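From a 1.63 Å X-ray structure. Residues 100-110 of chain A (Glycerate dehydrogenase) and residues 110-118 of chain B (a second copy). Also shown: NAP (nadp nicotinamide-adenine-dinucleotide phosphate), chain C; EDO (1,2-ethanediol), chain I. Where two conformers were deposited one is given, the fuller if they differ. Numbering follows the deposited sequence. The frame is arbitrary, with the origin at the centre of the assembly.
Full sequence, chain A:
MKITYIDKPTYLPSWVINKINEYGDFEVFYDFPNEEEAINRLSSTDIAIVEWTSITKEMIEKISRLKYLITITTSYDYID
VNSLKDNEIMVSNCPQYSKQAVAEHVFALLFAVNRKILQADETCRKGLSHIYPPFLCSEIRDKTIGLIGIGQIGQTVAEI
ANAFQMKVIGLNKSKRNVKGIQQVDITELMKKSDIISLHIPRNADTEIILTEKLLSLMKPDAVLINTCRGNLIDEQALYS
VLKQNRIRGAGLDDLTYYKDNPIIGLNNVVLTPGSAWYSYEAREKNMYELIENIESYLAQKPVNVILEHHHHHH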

# COMPACT_ATOMS: atom_id res chain seq x y z
N GLN A 100 -4.81 11.10 9.11
CA GLN A 100 -4.67 10.76 7.69
C GLN A 100 -3.39 9.97 7.44
O GLN A 100 -3.39 8.99 6.68
CB GLN A 100 -4.69 12.02 6.83
CG GLN A 100 -4.61 11.73 5.32
CD GLN A 100 -5.89 11.11 4.80
OE1 GLN A 100 -6.98 11.36 5.32
NE2 GLN A 100 -5.76 10.30 3.74
N ALA A 101 -2.28 10.38 8.07
CA ALA A 101 -1.02 9.65 7.94
C ALA A 101 -1.18 8.20 8.41
O ALA A 101 -0.73 7.27 7.73
CB ALA A 101 0.08 10.36 8.74
N VAL A 102 -1.83 7.99 9.56
CA VAL A 102 -1.93 6.63 10.08
C VAL A 102 -2.88 5.81 9.22
O VAL A 102 -2.61 4.63 8.93
CB VAL A 102 -2.36 6.64 11.56
CG1 VAL A 102 -2.55 5.21 12.07
CG2 VAL A 102 -1.31 7.37 12.39
N ALA A 103 -4.00 6.40 8.82
CA ALA A 103 -4.93 5.67 7.96
C ALA A 103 -4.26 5.24 6.66
O ALA A 103 -4.44 4.10 6.21
CB ALA A 103 -6.16 6.53 7.67
N GLU A 104 -3.47 6.12 6.05
CA GLU A 104 -2.75 5.71 4.84
C GLU A 104 -1.74 4.61 5.16
O GLU A 104 -1.53 3.70 4.35
CB GLU A 104 -2.07 6.91 4.18
CG GLU A 104 -3.07 7.84 3.54
CD GLU A 104 -2.45 8.97 2.74
OE1 GLU A 104 -1.26 8.88 2.37
OE2 GLU A 104 -3.17 9.97 2.49
N HIS A 105 -1.12 4.67 6.34
CA HIS A 105 -0.17 3.63 6.71
C HIS A 105 -0.83 2.28 6.86
O HIS A 105 -0.20 1.25 6.60
CB HIS A 105 0.52 4.00 8.03
CG HIS A 105 1.83 3.32 8.23
ND1 HIS A 105 2.99 3.72 7.59
CD2 HIS A 105 2.18 2.28 9.03
CE1 HIS A 105 3.99 2.96 8.00
NE2 HIS A 105 3.53 2.08 8.86
N VAL A 106 -2.10 2.24 7.30
CA VAL A 106 -2.80 0.97 7.37
C VAL A 106 -2.81 0.31 5.99
O VAL A 106 -2.55 -0.90 5.86
CB VAL A 106 -4.24 1.17 7.88
CG1 VAL A 106 -5.07 -0.09 7.69
CG2 VAL A 106 -4.24 1.59 9.36
N PHE A 107 -3.08 1.09 4.95
CA PHE A 107 -3.11 0.53 3.61
C PHE A 107 -1.70 0.25 3.09
O PHE A 107 -1.50 -0.74 2.39
CB PHE A 107 -3.89 1.45 2.67
CG PHE A 107 -5.36 1.40 2.92
CD1 PHE A 107 -5.95 2.18 3.91
CD2 PHE A 107 -6.15 0.50 2.22
CE1 PHE A 107 -7.29 2.09 4.17
CE2 PHE A 107 -7.51 0.41 2.48
CZ PHE A 107 -8.08 1.20 3.44
N ALA A 108 -0.71 1.07 3.47
CA ALA A 108 0.67 0.74 3.15
C ALA A 108 1.04 -0.63 3.70
O ALA A 108 1.60 -1.47 2.99
CB ALA A 108 1.62 1.81 3.72
N LEU A 109 0.72 -0.88 4.97
CA LEU A 109 1.05 -2.17 5.58
C LEU A 109 0.24 -3.30 4.96
O LEU A 109 0.78 -4.38 4.69
CB LEU A 109 0.79 -2.12 7.08
CG LEU A 109 1.78 -1.28 7.87
CD1 LEU A 109 1.29 -1.13 9.32
CD2 LEU A 109 3.18 -1.92 7.84
N LEU A 110 -1.06 -3.09 4.76
CA LEU A 110 -1.93 -4.12 4.21
C LEU A 110 -1.43 -4.57 2.84
O LEU A 110 -1.34 -5.76 2.57
CB LEU A 110 -3.37 -3.59 4.12
CG LEU A 110 -4.40 -4.39 3.32
CD1 LEU A 110 -4.55 -5.81 3.86
CD2 LEU A 110 -5.74 -3.67 3.33
N LEU B 110 3.20 2.49 -4.60
CA LEU B 110 3.24 3.88 -4.17
C LEU B 110 3.49 3.96 -2.67
O LEU B 110 4.37 4.71 -2.22
CB LEU B 110 1.92 4.57 -4.53
CG LEU B 110 1.70 5.99 -3.98
CD1 LEU B 110 2.83 6.95 -4.39
CD2 LEU B 110 0.35 6.51 -4.44
N PHE B 111 2.73 3.20 -1.89
CA PHE B 111 2.92 3.27 -0.44
C PHE B 111 4.25 2.67 -0.03
O PHE B 111 4.88 3.15 0.92
CB PHE B 111 1.76 2.56 0.26
CG PHE B 111 0.51 3.37 0.35
CD1 PHE B 111 0.55 4.67 0.87
CD2 PHE B 111 -0.71 2.86 -0.09
CE1 PHE B 111 -0.60 5.42 0.97
CE2 PHE B 111 -1.87 3.61 -0.00
CZ PHE B 111 -1.82 4.90 0.53
N ALA B 112 4.70 1.61 -0.71
CA ALA B 112 5.99 1.02 -0.36
C ALA B 112 7.13 2.01 -0.57
O ALA B 112 8.06 2.08 0.25
CB ALA B 112 6.24 -0.25 -1.18
N VAL B 113 7.07 2.79 -1.65
CA VAL B 113 8.07 3.84 -1.88
C VAL B 113 7.90 4.96 -0.85
O VAL B 113 8.87 5.35 -0.18
CB VAL B 113 7.96 4.39 -3.31
CG1 VAL B 113 8.90 5.59 -3.48
CG2 VAL B 113 8.27 3.29 -4.33
N ASN B 114 6.67 5.47 -0.72
CA ASN B 114 6.42 6.65 0.11
C ASN B 114 6.77 6.39 1.57
O ASN B 114 7.35 7.26 2.24
CB ASN B 114 4.96 7.08 0.01
CG ASN B 114 4.79 8.39 -0.73
OD1 ASN B 114 5.53 8.69 -1.67
ND2 ASN B 114 3.79 9.17 -0.33
N ARG B 115 6.43 5.20 2.09
CA ARG B 115 6.71 4.89 3.50
C ARG B 115 8.06 4.20 3.69
O ARG B 115 8.39 3.83 4.83
CB ARG B 115 5.59 4.01 4.08
CG ARG B 115 4.18 4.62 3.98
CD ARG B 115 4.17 6.00 4.62
NE ARG B 115 2.90 6.73 4.61
CZ ARG B 115 2.19 7.00 5.71
NH1 ARG B 115 2.58 6.54 6.89
NH2 ARG B 115 1.10 7.74 5.64
N LYS B 116 8.84 4.03 2.62
CA LYS B 116 10.14 3.36 2.68
C LYS B 116 10.03 2.03 3.44
O LYS B 116 10.82 1.73 4.34
CB LYS B 116 11.21 4.27 3.28
CG LYS B 116 11.53 5.48 2.39
CD LYS B 116 12.64 6.35 3.01
CE LYS B 116 12.91 7.58 2.16
NZ LYS B 116 11.75 8.54 2.14
N ILE B 117 9.03 1.24 3.05
CA ILE B 117 8.72 -0.01 3.74
C ILE B 117 9.94 -0.93 3.84
O ILE B 117 10.15 -1.59 4.87
CB ILE B 117 7.55 -0.72 3.02
CG1 ILE B 117 6.24 0.04 3.26
CG2 ILE B 117 7.46 -2.19 3.44
CD1 ILE B 117 5.71 -0.02 4.70
N LEU B 118 10.74 -1.01 2.77
CA LEU B 118 11.91 -1.88 2.80
C LEU B 118 12.86 -1.49 3.92
O LEU B 118 13.28 -2.33 4.72
CB LEU B 118 12.64 -1.83 1.46
CG LEU B 118 11.86 -2.33 0.23
CD1 LEU B 118 12.65 -2.06 -1.05
CD2 LEU B 118 11.54 -3.81 0.37
PA NAP C . -10.23 8.00 19.30
O1A NAP C . -10.30 8.25 20.79
O2A NAP C . -10.78 9.02 18.34
O5B NAP C . -10.99 6.62 19.01
C5B NAP C . -10.83 5.49 19.87
C4B NAP C . -11.85 4.45 19.43
O4B NAP C . -11.63 3.28 20.23
C3B NAP C . -13.29 4.89 19.69
O3B NAP C . -14.16 4.26 18.73
C2B NAP C . -13.60 4.30 21.05
O2B NAP C . -14.99 4.08 21.26
C1B NAP C . -12.86 2.99 20.91
N9A NAP C . -12.63 2.36 22.23
C8A NAP C . -12.09 2.94 23.32
N7A NAP C . -12.06 2.06 24.35
C5A NAP C . -12.62 0.92 23.91
C6A NAP C . -12.91 -0.41 24.47
N6A NAP C . -12.60 -0.70 25.76
N1A NAP C . -13.49 -1.32 23.67
C2A NAP C . -13.81 -1.06 22.38
N3A NAP C . -13.58 0.13 21.78
C4A NAP C . -13.00 1.13 22.50
O3 NAP C . -8.69 7.62 19.00
PN NAP C . -7.89 7.79 17.62
O1N NAP C . -7.55 9.24 17.39
O2N NAP C . -8.60 7.04 16.52
O5D NAP C . -6.52 7.04 18.00
C5D NAP C . -6.53 5.66 18.37
C4D NAP C . -5.14 5.20 18.79
O4D NAP C . -4.27 5.27 17.67
C3D NAP C . -4.46 6.10 19.82
O3D NAP C . -4.89 5.82 21.16
C2D NAP C . -2.99 5.80 19.58
O2D NAP C . -2.56 4.79 20.51
C1D NAP C . -2.93 5.28 18.14
N1N NAP C . -2.09 6.16 17.32
C2N NAP C . -1.04 5.64 16.66
C3N NAP C . -0.22 6.45 15.88
C7N NAP C . 0.97 5.86 15.16
O7N NAP C . 1.86 6.60 14.75
N7N NAP C . 1.09 4.53 15.04
C4N NAP C . -0.49 7.82 15.79
C5N NAP C . -1.58 8.34 16.49
C6N NAP C . -2.37 7.47 17.25
P2B NAP C . -15.99 5.21 21.82
O1X NAP C . -15.37 5.71 23.11
O2X NAP C . -16.02 6.28 20.76
O3X NAP C . -17.30 4.47 21.96
C1 EDO I . -9.58 9.73 3.76
O1 EDO I . -9.38 11.04 4.32
C2 EDO I . -9.40 9.78 2.25
O2 EDO I . -8.01 9.93 1.92
O HOH W 1 1.33 8.27 2.63

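A charged side chain can cross a subunit interface by bonding to a backbone carbonyl and to water, and R115(B) in this glycerate dehydrogenase dimer illustrates the principle. R115(B) NH2 donates a hydrogen bond to the carbonyl O of A101(A), 2.8 Å away. A101(A) O already accepts the helical bond from H105(A) N at 3.0 Å, so the arginine adds a second donor without unwinding the turn. One face of the guanidinium lies over the backbone of E104(A) and H105(A), while R115(B) NH1 sits 2.9 Å from H105(A) ND1, near the plane of the imidazole. The carboxylate of E104(A) stays beyond salt-bridge range, with E104(A) OE1 4.2 Å from R115(B) NH2; water 1 links the two instead, donating to E104(A) OE1 at 2.7 Å and accepting from R115(B) NE at 3.0 Å.

Beyond these polar contacts, several apolar side chains meet. Helix 100-110 of chain A and helix 110-114 of chain B cross at -110°, their axes 8.9 Å apart at closest approach, and the small side chain of A108(A) meets F111(B), with A108(A) CB 3.5 Å from F111(B) CB. One face of the F111(B) ring covers A108(A) N and E104(A) O, and F107(A) CB lies 4.0 Å from F111(B) CE2. Farther out, L109(A) CD2 approaches I117(B) CD1 loosely, at 4.5 Å.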